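Malonyl CoA-acyl carrier protein transacylase (Synechocystis sp. PCC 6803 substr. Kazusa, PDB 4RR5) catalyses the transfer of the malonyl group from malonyl-CoA to holo-acyl carrier protein, yielding malonyl-ACP for fatty acid biosynthesis. Local coordinates at residues A[219-224]-A[245-250]; A[81-86]-A[212-217]; A[4-9]-A[257-262]; A[152-157]-A[273-278]; A[62-67]-A[91-96]. All blocks are in the same frame, centred on the assembly; numbering follows the deposited sequence.

Contact 1 (A[219-224]-A[245-250]); sequences VDPSPT and RETMVN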
# COMPACT_ATOMS: atom_id res chain seq x y z
N VAL A 219 5.46 7.20 -5.95
CA VAL A 219 6.65 7.56 -6.72
C VAL A 219 7.02 9.04 -6.59
O VAL A 219 8.13 9.42 -6.94
CB VAL A 219 6.49 7.24 -8.23
CG1 VAL A 219 6.42 5.73 -8.45
CG2 VAL A 219 5.27 7.96 -8.83
N ASP A 220 6.10 9.86 -6.09
CA ASP A 220 6.36 11.30 -5.96
C ASP A 220 5.42 11.92 -4.94
O ASP A 220 4.37 12.47 -5.29
CB ASP A 220 6.24 11.99 -7.33
CG ASP A 220 6.32 13.52 -7.24
OD1 ASP A 220 6.89 14.06 -6.27
OD2 ASP A 220 5.81 14.18 -8.17
N PRO A 221 5.80 11.85 -3.66
CA PRO A 221 4.94 12.16 -2.52
C PRO A 221 4.77 13.65 -2.26
O PRO A 221 4.62 14.05 -1.11
CB PRO A 221 5.66 11.51 -1.34
CG PRO A 221 7.07 11.48 -1.74
CD PRO A 221 7.08 11.27 -3.23
N SER A 222 4.81 14.45 -3.32
CA SER A 222 4.46 15.84 -3.20
C SER A 222 2.95 15.89 -3.38
O SER A 222 2.41 15.29 -4.31
CB SER A 222 5.18 16.71 -4.24
OG SER A 222 4.84 16.32 -5.57
N PRO A 223 2.27 16.59 -2.47
CA PRO A 223 0.81 16.66 -2.48
C PRO A 223 0.29 17.16 -3.81
O PRO A 223 0.81 18.14 -4.31
CB PRO A 223 0.50 17.68 -1.37
CG PRO A 223 1.70 17.66 -0.49
CD PRO A 223 2.87 17.37 -1.37
N THR A 224 -0.70 16.48 -4.38
CA THR A 224 -1.43 17.02 -5.52
C THR A 224 -2.86 16.49 -5.58
O THR A 224 -3.19 15.53 -4.91
CB THR A 224 -0.77 16.72 -6.87
OG1 THR A 224 -1.62 17.21 -7.92
CG2 THR A 224 -0.58 15.24 -7.06
N ARG A 245 8.97 6.87 3.42
CA ARG A 245 9.69 7.76 4.34
C ARG A 245 9.40 9.22 4.02
O ARG A 245 8.94 9.98 4.88
CB ARG A 245 11.20 7.49 4.30
CG ARG A 245 12.03 8.45 5.16
CD ARG A 245 13.55 8.22 5.04
NE ARG A 245 14.07 8.30 3.67
CZ ARG A 245 14.33 9.44 3.01
NH1 ARG A 245 14.12 10.62 3.58
NH2 ARG A 245 14.81 9.39 1.77
N GLU A 246 9.64 9.59 2.77
CA GLU A 246 9.40 10.96 2.30
C GLU A 246 7.93 11.32 2.36
O GLU A 246 7.57 12.50 2.42
CB GLU A 246 9.90 11.13 0.86
CG GLU A 246 11.41 11.10 0.69
CD GLU A 246 11.82 11.05 -0.77
OE1 GLU A 246 11.86 9.94 -1.34
OE2 GLU A 246 12.09 12.11 -1.37
N THR A 247 7.07 10.31 2.33
CA THR A 247 5.64 10.59 2.38
C THR A 247 5.31 11.16 3.75
O THR A 247 4.62 12.18 3.87
CB THR A 247 4.82 9.34 2.08
OG1 THR A 247 5.04 8.97 0.71
CG2 THR A 247 3.36 9.63 2.29
N MET A 248 5.84 10.50 4.78
CA MET A 248 5.60 10.90 6.17
C MET A 248 6.21 12.27 6.51
O MET A 248 5.57 13.09 7.19
CB MET A 248 6.14 9.82 7.11
CG MET A 248 5.36 8.54 7.00
SD MET A 248 6.00 7.21 7.99
CE MET A 248 7.59 6.93 7.20
N VAL A 249 7.42 12.52 6.02
CA VAL A 249 8.07 13.80 6.24
C VAL A 249 7.29 14.93 5.59
O VAL A 249 7.11 16.00 6.19
CB VAL A 249 9.51 13.81 5.68
CG1 VAL A 249 10.18 15.14 5.97
CG2 VAL A 249 10.32 12.66 6.26
N ASN A 250 6.81 14.69 4.36
CA ASN A 250 6.01 15.68 3.63
C ASN A 250 4.73 16.02 4.36
O ASN A 250 4.28 17.16 4.36
CB ASN A 250 5.67 15.18 2.24
CG ASN A 250 6.88 15.18 1.32
OD1 ASN A 250 8.01 15.30 1.78
ND2 ASN A 250 6.63 15.02 0.03

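Contact 2 (A[81-86]-A[212-217]); sequences PDYVAG and TVPVLS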
# COMPACT_ATOMS: atom_id res chain seq x y z
N PRO A 81 -10.67 13.23 6.02
CA PRO A 81 -9.21 13.36 5.90
C PRO A 81 -8.80 14.72 5.35
O PRO A 81 -9.51 15.30 4.53
CB PRO A 81 -8.86 12.25 4.92
CG PRO A 81 -10.04 12.22 4.00
CD PRO A 81 -11.26 12.58 4.84
N ASP A 82 -7.66 15.23 5.79
CA ASP A 82 -7.09 16.41 5.17
C ASP A 82 -6.12 15.98 4.08
O ASP A 82 -6.09 16.56 3.00
CB ASP A 82 -6.39 17.30 6.20
CG ASP A 82 -7.35 17.85 7.25
OD1 ASP A 82 -8.13 18.77 6.91
OD2 ASP A 82 -7.31 17.36 8.41
N TYR A 83 -5.36 14.92 4.36
CA TYR A 83 -4.43 14.33 3.40
C TYR A 83 -4.63 12.82 3.31
O TYR A 83 -4.92 12.18 4.32
CB TYR A 83 -3.00 14.63 3.79
CG TYR A 83 -2.78 16.06 4.20
CD1 TYR A 83 -2.72 17.08 3.25
CD2 TYR A 83 -2.63 16.41 5.54
CE1 TYR A 83 -2.51 18.40 3.62
CE2 TYR A 83 -2.43 17.73 5.92
CZ TYR A 83 -2.37 18.71 4.96
OH TYR A 83 -2.16 20.03 5.32
N VAL A 84 -4.45 12.25 2.12
CA VAL A 84 -4.42 10.80 1.96
C VAL A 84 -3.14 10.29 1.29
O VAL A 84 -2.50 10.98 0.48
CB VAL A 84 -5.63 10.29 1.14
CG1 VAL A 84 -6.92 10.61 1.87
CG2 VAL A 84 -5.64 10.87 -0.27
N ALA A 85 -2.75 9.07 1.67
CA ALA A 85 -1.66 8.34 1.02
C ALA A 85 -1.90 6.84 1.26
O ALA A 85 -2.73 6.47 2.09
CB ALA A 85 -0.31 8.78 1.55
N GLY A 86 -1.18 5.98 0.53
CA GLY A 86 -1.33 4.55 0.72
C GLY A 86 -0.09 3.83 0.26
O GLY A 86 0.55 4.25 -0.69
N THR A 212 -10.57 15.22 -4.02
CA THR A 212 -11.23 16.12 -3.09
C THR A 212 -10.32 16.50 -1.91
O THR A 212 -10.63 17.41 -1.15
CB THR A 212 -12.49 15.46 -2.57
OG1 THR A 212 -12.12 14.33 -1.79
CG2 THR A 212 -13.29 14.94 -3.73
N VAL A 213 -9.21 15.77 -1.76
CA VAL A 213 -8.13 16.15 -0.83
C VAL A 213 -6.77 15.82 -1.46
O VAL A 213 -6.69 15.09 -2.46
CB VAL A 213 -8.26 15.45 0.54
CG1 VAL A 213 -9.48 15.93 1.28
CG2 VAL A 213 -8.32 13.96 0.38
N PRO A 214 -5.69 16.38 -0.91
CA PRO A 214 -4.37 16.06 -1.48
C PRO A 214 -4.00 14.59 -1.33
O PRO A 214 -4.11 14.04 -0.23
CB PRO A 214 -3.41 16.94 -0.67
CG PRO A 214 -4.24 18.09 -0.23
CD PRO A 214 -5.61 17.52 0.03
N VAL A 215 -3.57 13.98 -2.43
CA VAL A 215 -3.00 12.64 -2.44
C VAL A 215 -1.49 12.73 -2.54
O VAL A 215 -0.97 13.42 -3.42
CB VAL A 215 -3.53 11.81 -3.63
CG1 VAL A 215 -3.14 10.33 -3.50
CG2 VAL A 215 -5.04 11.99 -3.77
N LEU A 216 -0.77 12.04 -1.65
CA LEU A 216 0.69 11.94 -1.79
C LEU A 216 1.07 10.57 -2.36
O LEU A 216 1.04 9.56 -1.65
CB LEU A 216 1.40 12.17 -0.45
CG LEU A 216 1.39 13.59 0.12
CD1 LEU A 216 -0.00 14.07 0.54
CD2 LEU A 216 2.35 13.70 1.29
N SER A 217 1.45 10.54 -3.63
CA SER A 217 1.69 9.28 -4.31
C SER A 217 3.08 8.65 -4.10
O SER A 217 4.07 9.35 -3.90
CB SER A 217 1.42 9.47 -5.79
OG SER A 217 0.16 10.08 -5.94

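Contact 3 (A[4-9]-A[257-262]); sequences AWVFPG and TDYWEV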
# COMPACT_ATOMS: atom_id res chain seq x y z
N ALA A 4 -4.08 13.11 8.41
CA ALA A 4 -3.80 12.21 7.29
C ALA A 4 -4.44 10.82 7.50
O ALA A 4 -4.41 10.28 8.61
CB ALA A 4 -2.31 12.06 7.12
N TRP A 5 -5.05 10.27 6.45
CA TRP A 5 -5.43 8.86 6.45
C TRP A 5 -4.47 8.12 5.55
O TRP A 5 -4.34 8.48 4.38
CB TRP A 5 -6.85 8.63 5.96
CG TRP A 5 -7.94 9.23 6.78
CD1 TRP A 5 -7.80 9.94 7.94
CD2 TRP A 5 -9.34 9.20 6.50
NE1 TRP A 5 -9.03 10.35 8.40
CE2 TRP A 5 -9.99 9.91 7.53
CE3 TRP A 5 -10.11 8.63 5.48
CZ2 TRP A 5 -11.38 10.06 7.56
CZ3 TRP A 5 -11.48 8.79 5.52
CH2 TRP A 5 -12.10 9.50 6.55
N VAL A 6 -3.77 7.13 6.09
CA VAL A 6 -2.83 6.35 5.29
C VAL A 6 -3.24 4.88 5.25
O VAL A 6 -3.68 4.32 6.25
CB VAL A 6 -1.38 6.49 5.84
CG1 VAL A 6 -0.94 7.93 5.78
CG2 VAL A 6 -1.26 5.96 7.26
N PHE A 7 -3.10 4.28 4.07
CA PHE A 7 -3.62 2.93 3.83
C PHE A 7 -2.53 1.86 3.66
O PHE A 7 -1.67 1.96 2.79
CB PHE A 7 -4.55 2.98 2.62
CG PHE A 7 -5.78 3.84 2.84
CD1 PHE A 7 -5.71 5.23 2.67
CD2 PHE A 7 -6.98 3.29 3.27
CE1 PHE A 7 -6.84 6.05 2.91
CE2 PHE A 7 -8.11 4.09 3.51
CZ PHE A 7 -8.04 5.47 3.33
N PRO A 8 -2.55 0.83 4.52
CA PRO A 8 -1.49 -0.18 4.45
C PRO A 8 -1.62 -1.12 3.24
O PRO A 8 -2.71 -1.34 2.72
CB PRO A 8 -1.67 -0.94 5.76
CG PRO A 8 -3.12 -0.81 6.07
CD PRO A 8 -3.49 0.58 5.62
N GLY A 9 -0.51 -1.68 2.80
CA GLY A 9 -0.56 -2.59 1.68
C GLY A 9 -0.20 -4.00 2.08
O GLY A 9 -0.45 -4.42 3.21
N THR A 257 -1.02 17.10 11.62
CA THR A 257 -0.74 16.94 13.05
C THR A 257 -1.04 15.52 13.52
O THR A 257 -0.48 15.04 14.51
CB THR A 257 -1.57 17.94 13.87
OG1 THR A 257 -2.94 17.54 13.88
CG2 THR A 257 -1.50 19.30 13.23
N ASP A 258 -1.96 14.87 12.81
CA ASP A 258 -2.39 13.51 13.15
C ASP A 258 -2.32 12.60 11.94
O ASP A 258 -2.51 13.02 10.80
CB ASP A 258 -3.81 13.51 13.70
CG ASP A 258 -3.97 14.40 14.90
OD1 ASP A 258 -4.18 15.62 14.71
OD2 ASP A 258 -3.88 13.89 16.04
N TYR A 259 -2.13 11.32 12.24
CA TYR A 259 -1.78 10.31 11.27
C TYR A 259 -2.56 9.04 11.59
O TYR A 259 -2.28 8.38 12.60
CB TYR A 259 -0.28 10.10 11.34
CG TYR A 259 0.39 9.07 10.45
CD1 TYR A 259 0.91 9.43 9.21
CD2 TYR A 259 0.60 7.77 10.89
CE1 TYR A 259 1.58 8.52 8.42
CE2 TYR A 259 1.27 6.84 10.10
CZ TYR A 259 1.76 7.23 8.87
OH TYR A 259 2.42 6.34 8.08
N TRP A 260 -3.53 8.70 10.75
CA TRP A 260 -4.41 7.57 11.01
C TRP A 260 -4.19 6.46 10.01
O TRP A 260 -4.42 6.64 8.82
CB TRP A 260 -5.88 7.98 10.98
CG TRP A 260 -6.29 8.94 12.04
CD1 TRP A 260 -5.50 9.54 12.97
CD2 TRP A 260 -7.62 9.42 12.28
NE1 TRP A 260 -6.24 10.37 13.77
CE2 TRP A 260 -7.55 10.32 13.37
CE3 TRP A 260 -8.86 9.19 11.68
CZ2 TRP A 260 -8.67 10.97 13.87
CZ3 TRP A 260 -9.97 9.83 12.18
CH2 TRP A 260 -9.87 10.72 13.27
N GLU A 261 -3.76 5.30 10.50
CA GLU A 261 -3.62 4.14 9.66
C GLU A 261 -4.98 3.49 9.54
O GLU A 261 -5.49 2.95 10.50
CB GLU A 261 -2.61 3.15 10.21
CG GLU A 261 -2.14 2.14 9.19
CD GLU A 261 -1.07 1.21 9.75
OE1 GLU A 261 -0.59 1.46 10.88
OE2 GLU A 261 -0.72 0.23 9.05
N VAL A 262 -5.55 3.56 8.34
CA VAL A 262 -6.89 3.05 8.09
C VAL A 262 -6.77 1.69 7.40
O VAL A 262 -6.67 1.61 6.18
CB VAL A 262 -7.69 4.04 7.23
CG1 VAL A 262 -9.08 3.54 6.97
CG2 VAL A 262 -7.72 5.41 7.92

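Contact 4 (A[152-157]-A[273-278]); sequences NSPEQV and KRTCPD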
# COMPACT_ATOMS: atom_id res chain seq x y z
N ASN A 152 11.11 3.02 3.49
CA ASN A 152 10.04 3.06 4.49
C ASN A 152 10.32 3.92 5.73
O ASN A 152 9.49 4.74 6.12
CB ASN A 152 9.72 1.63 4.91
CG ASN A 152 9.02 0.85 3.82
OD1 ASN A 152 8.25 1.42 3.04
ND2 ASN A 152 9.27 -0.46 3.75
N SER A 153 11.46 3.71 6.37
CA SER A 153 11.89 4.53 7.50
C SER A 153 13.40 4.56 7.48
O SER A 153 14.02 3.69 6.86
CB SER A 153 11.36 3.98 8.84
OG SER A 153 12.01 2.78 9.23
N PRO A 154 14.02 5.55 8.14
CA PRO A 154 15.48 5.59 8.24
C PRO A 154 16.10 4.24 8.63
O PRO A 154 17.21 3.90 8.21
CB PRO A 154 15.72 6.64 9.32
CG PRO A 154 14.60 7.62 9.10
CD PRO A 154 13.41 6.80 8.64
N GLU A 155 15.37 3.45 9.40
CA GLU A 155 15.85 2.16 9.86
C GLU A 155 15.54 1.04 8.87
O GLU A 155 16.08 -0.06 8.99
CB GLU A 155 15.24 1.82 11.22
CG GLU A 155 15.14 2.99 12.19
CD GLU A 155 14.76 2.53 13.58
OE1 GLU A 155 14.39 1.34 13.73
OE2 GLU A 155 14.84 3.34 14.53
N GLN A 156 14.66 1.31 7.91
CA GLN A 156 14.12 0.22 7.11
C GLN A 156 13.89 0.52 5.63
O GLN A 156 13.26 1.52 5.26
CB GLN A 156 12.80 -0.27 7.70
CG GLN A 156 12.25 -1.41 6.89
CD GLN A 156 10.87 -1.79 7.31
OE1 GLN A 156 10.50 -1.65 8.49
NE2 GLN A 156 10.08 -2.29 6.36
N VAL A 157 14.38 -0.40 4.79
CA VAL A 157 14.08 -0.40 3.37
C VAL A 157 13.68 -1.78 2.92
O VAL A 157 13.80 -2.75 3.66
CB VAL A 157 15.27 0.05 2.51
CG1 VAL A 157 15.69 1.49 2.87
CG2 VAL A 157 16.42 -0.96 2.64
N LYS A 273 6.45 6.12 13.75
CA LYS A 273 7.05 6.29 15.06
C LYS A 273 8.48 6.77 14.91
O LYS A 273 8.86 7.84 15.39
CB LYS A 273 7.01 4.99 15.86
CG LYS A 273 5.67 4.71 16.53
CD LYS A 273 5.79 3.52 17.47
CE LYS A 273 4.43 3.17 18.08
NZ LYS A 273 4.57 2.15 19.14
N ARG A 274 9.26 5.98 14.18
CA ARG A 274 10.68 6.23 14.01
C ARG A 274 10.99 7.13 12.82
O ARG A 274 12.09 7.03 12.26
CB ARG A 274 11.41 4.89 13.86
CG ARG A 274 11.10 3.93 15.00
CD ARG A 274 11.57 2.50 14.72
NE ARG A 274 11.28 1.66 15.87
CZ ARG A 274 12.14 1.37 16.84
NH1 ARG A 274 13.38 1.85 16.78
NH2 ARG A 274 11.78 0.60 17.86
N THR A 275 10.05 7.99 12.43
CA THR A 275 10.29 8.93 11.33
C THR A 275 9.78 10.33 11.63
O THR A 275 10.50 11.32 11.45
CB THR A 275 9.64 8.46 10.01
OG1 THR A 275 10.31 7.28 9.55
CG2 THR A 275 9.72 9.55 8.94
N CYS A 276 8.52 10.42 12.05
CA CYS A 276 7.96 11.68 12.55
C CYS A 276 7.25 11.42 13.87
O CYS A 276 6.02 11.32 13.91
CB CYS A 276 7.01 12.30 11.53
SG CYS A 276 7.77 12.57 9.94
N PRO A 277 8.02 11.32 14.97
CA PRO A 277 7.52 10.83 16.26
C PRO A 277 6.72 11.88 17.04
O PRO A 277 6.21 11.57 18.12
CB PRO A 277 8.81 10.45 17.00
CG PRO A 277 9.84 11.40 16.46
CD PRO A 277 9.42 11.79 15.05
N ASP A 278 6.61 13.09 16.49
CA ASP A 278 5.78 14.12 17.10
C ASP A 278 4.36 14.11 16.51
O ASP A 278 3.53 14.96 16.83
CB ASP A 278 6.42 15.51 16.94
CG ASP A 278 6.70 15.88 15.48
OD1 ASP A 278 7.05 14.97 14.68
OD2 ASP A 278 6.57 17.08 15.15

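Contact 5 (A[62-67]-A[91-96]); sequences CLYVIE and EYSALY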
# COMPACT_ATOMS: atom_id res chain seq x y z
N CYS A 62 -8.61 -7.94 -1.17
CA CYS A 62 -9.09 -8.00 0.21
C CYS A 62 -8.76 -6.72 1.00
O CYS A 62 -9.64 -6.14 1.65
CB CYS A 62 -8.54 -9.22 0.93
SG CYS A 62 -9.45 -10.74 0.60
N LEU A 63 -7.50 -6.28 0.94
CA LEU A 63 -7.09 -5.08 1.66
C LEU A 63 -7.80 -3.84 1.11
O LEU A 63 -8.20 -2.96 1.87
CB LEU A 63 -5.58 -4.88 1.57
CG LEU A 63 -4.72 -5.76 2.47
CD1 LEU A 63 -3.25 -5.51 2.20
CD2 LEU A 63 -5.05 -5.51 3.93
N TYR A 64 -7.97 -3.78 -0.21
CA TYR A 64 -8.64 -2.64 -0.81
C TYR A 64 -10.10 -2.55 -0.37
O TYR A 64 -10.58 -1.47 -0.03
CB TYR A 64 -8.55 -2.69 -2.34
CG TYR A 64 -9.44 -1.67 -3.04
CD1 TYR A 64 -10.77 -1.96 -3.36
CD2 TYR A 64 -8.95 -0.41 -3.39
CE1 TYR A 64 -11.58 -1.04 -4.00
CE2 TYR A 64 -9.75 0.52 -4.04
CZ TYR A 64 -11.07 0.19 -4.34
OH TYR A 64 -11.87 1.10 -4.99
N VAL A 65 -10.81 -3.66 -0.41
CA VAL A 65 -12.23 -3.65 -0.08
C VAL A 65 -12.43 -3.25 1.38
O VAL A 65 -13.32 -2.46 1.71
CB VAL A 65 -12.87 -5.04 -0.37
CG1 VAL A 65 -14.26 -5.14 0.27
CG2 VAL A 65 -12.94 -5.30 -1.87
N ILE A 66 -11.60 -3.80 2.25
CA ILE A 66 -11.70 -3.52 3.68
C ILE A 66 -11.34 -2.07 3.99
O ILE A 66 -12.04 -1.39 4.75
CB ILE A 66 -10.80 -4.47 4.50
CG1 ILE A 66 -11.42 -5.87 4.51
CG2 ILE A 66 -10.60 -3.95 5.92
CD1 ILE A 66 -10.48 -6.95 4.96
N GLU A 67 -10.25 -1.60 3.38
CA GLU A 67 -9.83 -0.22 3.54
C GLU A 67 -10.88 0.78 3.02
O GLU A 67 -11.17 1.78 3.69
CB GLU A 67 -8.48 -0.02 2.85
CG GLU A 67 -7.32 -0.56 3.71
CD GLU A 67 -6.00 -0.69 2.97
OE1 GLU A 67 -5.90 -0.27 1.79
OE2 GLU A 67 -5.04 -1.22 3.57
N GLU A 91 -2.35 2.86 -2.10
CA GLU A 91 -2.57 4.04 -2.93
C GLU A 91 -3.94 3.99 -3.59
O GLU A 91 -4.62 5.01 -3.70
CB GLU A 91 -1.47 4.17 -4.00
CG GLU A 91 -1.50 5.47 -4.85
CD GLU A 91 -0.09 5.94 -5.21
OE1 GLU A 91 0.18 6.16 -6.41
OE2 GLU A 91 0.75 6.08 -4.28
N TYR A 92 -4.35 2.79 -4.03
CA TYR A 92 -5.67 2.59 -4.63
C TYR A 92 -6.77 2.93 -3.63
O TYR A 92 -7.72 3.62 -3.97
CB TYR A 92 -5.82 1.15 -5.15
CG TYR A 92 -4.97 0.92 -6.38
CD1 TYR A 92 -3.60 0.64 -6.27
CD2 TYR A 92 -5.52 1.03 -7.66
CE1 TYR A 92 -2.81 0.47 -7.40
CE2 TYR A 92 -4.74 0.85 -8.79
CZ TYR A 92 -3.39 0.57 -8.65
OH TYR A 92 -2.61 0.40 -9.78
N SER A 93 -6.61 2.46 -2.40
CA SER A 93 -7.55 2.78 -1.35
C SER A 93 -7.56 4.29 -1.11
O SER A 93 -8.62 4.89 -0.92
CB SER A 93 -7.21 2.04 -0.06
OG SER A 93 -7.08 0.64 -0.28
N ALA A 94 -6.37 4.90 -1.10
CA ALA A 94 -6.27 6.34 -0.91
C ALA A 94 -6.98 7.08 -2.05
O ALA A 94 -7.74 8.02 -1.82
CB ALA A 94 -4.81 6.75 -0.83
N LEU A 95 -6.75 6.64 -3.28
CA LEU A 95 -7.39 7.23 -4.45
C LEU A 95 -8.92 7.14 -4.40
O LEU A 95 -9.62 8.08 -4.78
CB LEU A 95 -6.86 6.57 -5.72
CG LEU A 95 -5.39 6.92 -6.04
CD1 LEU A 95 -4.90 6.14 -7.26
CD2 LEU A 95 -5.21 8.45 -6.23
N TYR A 96 -9.44 6.00 -3.94
CA TYR A 96 -10.88 5.84 -3.80
C TYR A 96 -11.39 6.77 -2.71
O TYR A 96 -12.46 7.35 -2.83
CB TYR A 96 -11.28 4.39 -3.46
CG TYR A 96 -12.65 4.33 -2.81
CD1 TYR A 96 -13.81 4.46 -3.58
CD2 TYR A 96 -12.78 4.20 -1.43
CE1 TYR A 96 -15.06 4.45 -2.99
CE2 TYR A 96 -14.03 4.19 -0.84
CZ TYR A 96 -15.17 4.30 -1.62
OH TYR A 96 -16.41 4.28 -1.03

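Contact 1 (A[219-224]-A[245-250])
The amide of Asn250 and the ring of Pro221 carry this contact, in which a bent stretch of chain, 219-224, lies against helix 244-254. A polar link joins the two: Asn250 ND2 donates to Pro221 O at 2.5 Å, with an N-H...O angle of 148°. The length is short for such a bond, so its exact value is doubtful. The donor stands well above the plane of the Pro221 carbonyl group, while the acceptor lies close to, though slightly tilted from, the plane of the Asn250 amide. The Asn250 side chain sets out with CG beside the backbone N (chi1 -72°), and from there the amide extends to Pro221 O.

Van der Waals packing comes from the pyrrolidine ring of Pro221, which is directed at the helix. Pro221 CB lies 3.3 Å from the hydroxyl oxygen Thr247 OG1, whose hydrogen bond goes to Arg243 O, and Pro221 CG packs on Glu246 CB at 3.9 Å. The Glu246 carboxylate forms a salt bridge with the guanidinium of the same Arg243.

A third kind of interaction stays within 219-224. At the corner the chain turns at Ser222, Ser222 OG donates to Asp220 OD1 at 3.1 Å from above the carboxylate plane, and Asp220 OD2 pairs with Arg229. The arrangement is a proline-bearing bend seated on one side of a helix that leads into strand 258-262 of the parallel sheet, in the alpha/beta core of the FabD acyltransferase fold.

Contact 2 (A[81-86]-A[212-217])
Val84 sits at the tight centre of this contact, held to segment 212-217 by two backbone hydrogen bonds. Its N donates to Pro214 O at 3.0 Å, and its O accepts from Leu216 N at 2.9 Å. The same Val84 O takes a CA-H...O contact from Val215 CA. Strands 83-86 and 215-217 run in the same general direction, 28° apart, and are joined through a single bridge.

Side chains fill in around these bonds. The two methyls of Val84 divide the work: CG1, anti to the carbonyl carbon (chi1 -62°), reaches Val213 CG2 at 3.9 Å, the two valines crossing at about a right angle, whereas CG2, in the crowded position between backbone N and carbonyl carbon, meets Val215 CG2 at 3.7 Å. Ala94 of helix 90-97 also packs on Val84. Further along, Ala85 CB rests against Leu216 O at 3.6 Å.

Val84, Ala85, Val215 and Leu216 are buried; Asp82, Tyr83, Val213 and Pro214, toward the start of both segments, are partly exposed. Pro214 CD still lies 3.2 Å from Asp82 O, but the Tyr83 ring is more loosely engaged, since Pro214 meets it at the edge, CG 3.9 Å from Tyr83 CD1. The Asp82 carboxylate turns instead to Thr3 N. The short strand thus adds to the outer edge of the parallel sheet at strand 83-86, whose last residue, Gly86, begins the GxSxG sequence of a probable nucleophile elbow around Ser88, the likely active-site serine.

Contact 3 (A[4-9]-A[257-262])
Trp5 and Trp260 lie at matching positions of strands 3-7 and 258-262, the two central neighbours of the four-stranded parallel sheet in this acyltransferase's alpha/beta core. Four backbone hydrogen bonds zip the strands together: Ala4 N to Asp258 O, Trp260 N to Ala4 O, Val6 N to Trp260 O and Val262 N to Val6 O, all between 2.8 and 2.9 Å.

On the face bearing the tryptophans, the indole planes are almost parallel, 9° apart, yet slid so far that they barely overlap, with Trp5 NE1 3.5 Å from Trp260 CE3. Val262 CG2 continues this layer by packing on Trp5 CB at 3.9 Å, and its CG1 meets Phe7 CE2 at 3.6 Å. Leu74 and Leu70 of helix 56-76 touch Trp5 and Val262 from outside.

The other face carries Ala4, Val6, Tyr259 and Glu261. Helix 244-254 packs here through Trp244 and Leu251. Tyr259 OH is bonded to Leu268 O and Trp244 NE1, which fix the far end of the ring, and the Glu261 carboxylate accepts from Leu268 N and Thr269 N. Against the Tyr259 ring so placed, Val6 makes a CH-pi contact, its CG2 4.0 Å from the ring centroid and 25° off the normal.

Contact 4 (A[152-157]-A[273-278])
Glu155 and Arg274 meet at about a right angle, their carboxylate and guanidinium planes 65° apart. Arg274 NH1 forms a salt bridge with Glu155 OE2 at 3.1 Å through a fairly straight hydrogen bond of 162°, in which the carboxylate uses its syn lone pair and OE2 lies at the guanidinium edge. A second bond, from Arg274 NH1 to Glu155 OE1 at 3.3 Å, is weak and bent. The carboxylate also sits close to the aliphatic stem of the arginine, with Glu155 OE1 3.2 Å from Arg274 CD. Arg274 is extended from CG to NE, and chi4 of -96° then swings CZ off that line. Arg274 is solvent-exposed, and a long, weak ion pair with Lys130 gives Glu155 OE2 a second charged neighbour.

Beside this bridge Pro154 and Thr275 cross at a slant, with Thr275 OG1 3.3 Å from Pro154 CD. Thr275 OG1 also lies 3.5 Å from Ser153 CB and makes a weak hydrogen bond to Leu271 O, back in the preceding helix.

The turn residues Pro154 and Glu155 both direct their side chains at 273-278. Ser153 to Gln156 form a type I turn, and Gln156 O accepts from both Asn152 N and Ser153 N, a classic beta bulge. This hairpin tip, between strands 146-153 and 156-161 of the mixed sheet, faces the chain just after helix 267-273, while Arg245 of helix 244-254 packs on Pro154 and Met248 and Val249 of that helix on Thr275.

Contact 5 (A[62-67]-A[91-96])
Tyr64 reaches from helix 56-76 across Tyr92, Ser93 and Tyr96 of helix 90-97. Its CB lies 4.2 Å from Ser93 OG, and CG, anti to the backbone N (chi1 170°), starts a ring that turns its CD2-CE2 side to the neighbouring helix: Tyr64 CD2 is 3.9 Å from Tyr92 CB, and Tyr64 CE2 comes within 3.7 Å of Tyr92 O, which sits at the ring edge. At the tip, Tyr64 OH touches Tyr96 CB at 3.7 Å, the two side chains crossing at about a right angle, while its hydrogen bond goes to Phe103 O. Tyr96 OH in turn bonds to Asp72.

One turn on from Tyr64, Glu67 also points at Ser93. Their helix segments run 29° apart with axes 9.2 Å from each other, and Ser93 fits its CB 3.8 Å from Glu67 CB. Ser93 OG donates to Glu67 OE1 at 2.6 Å, using the anti lone pair of the carboxylate. Both residues are buried, close to the probable nucleophile elbow that precedes helix 90-97. The serine hydroxyl therefore supplies a donor to a buried acid. Glu67 OE2 is modelled doubtfully close to Pro8 O; that approach, if real, would be consistent with a raised pKa.

How the contacts relate
Contacts 2, 3 and 5 lie around the parallel sheet: contact 3 joins strands 3-7 and 258-262, contact 2 adds to strand 83-86 on the other side of strand 3-7, with centres 9 Å apart, and contact 5 pairs helices 56-76 and 90-97, before and after strand 83-86 in the chain. Contact 1 follows contact 2, about 10 Å away between centres. Contact 4, its centre about 23 Å from that of contact 5, reaches the mixed sheet and crosses contacts 2 and 3 along the chain. Contact 3 ties the N-terminal strand to a late one and encloses contacts 1, 2 and 5. Contacts 1, 4 and 5 have side chains about 7 to 11 Å from those of Ser88 and His188, the likely active-site residues.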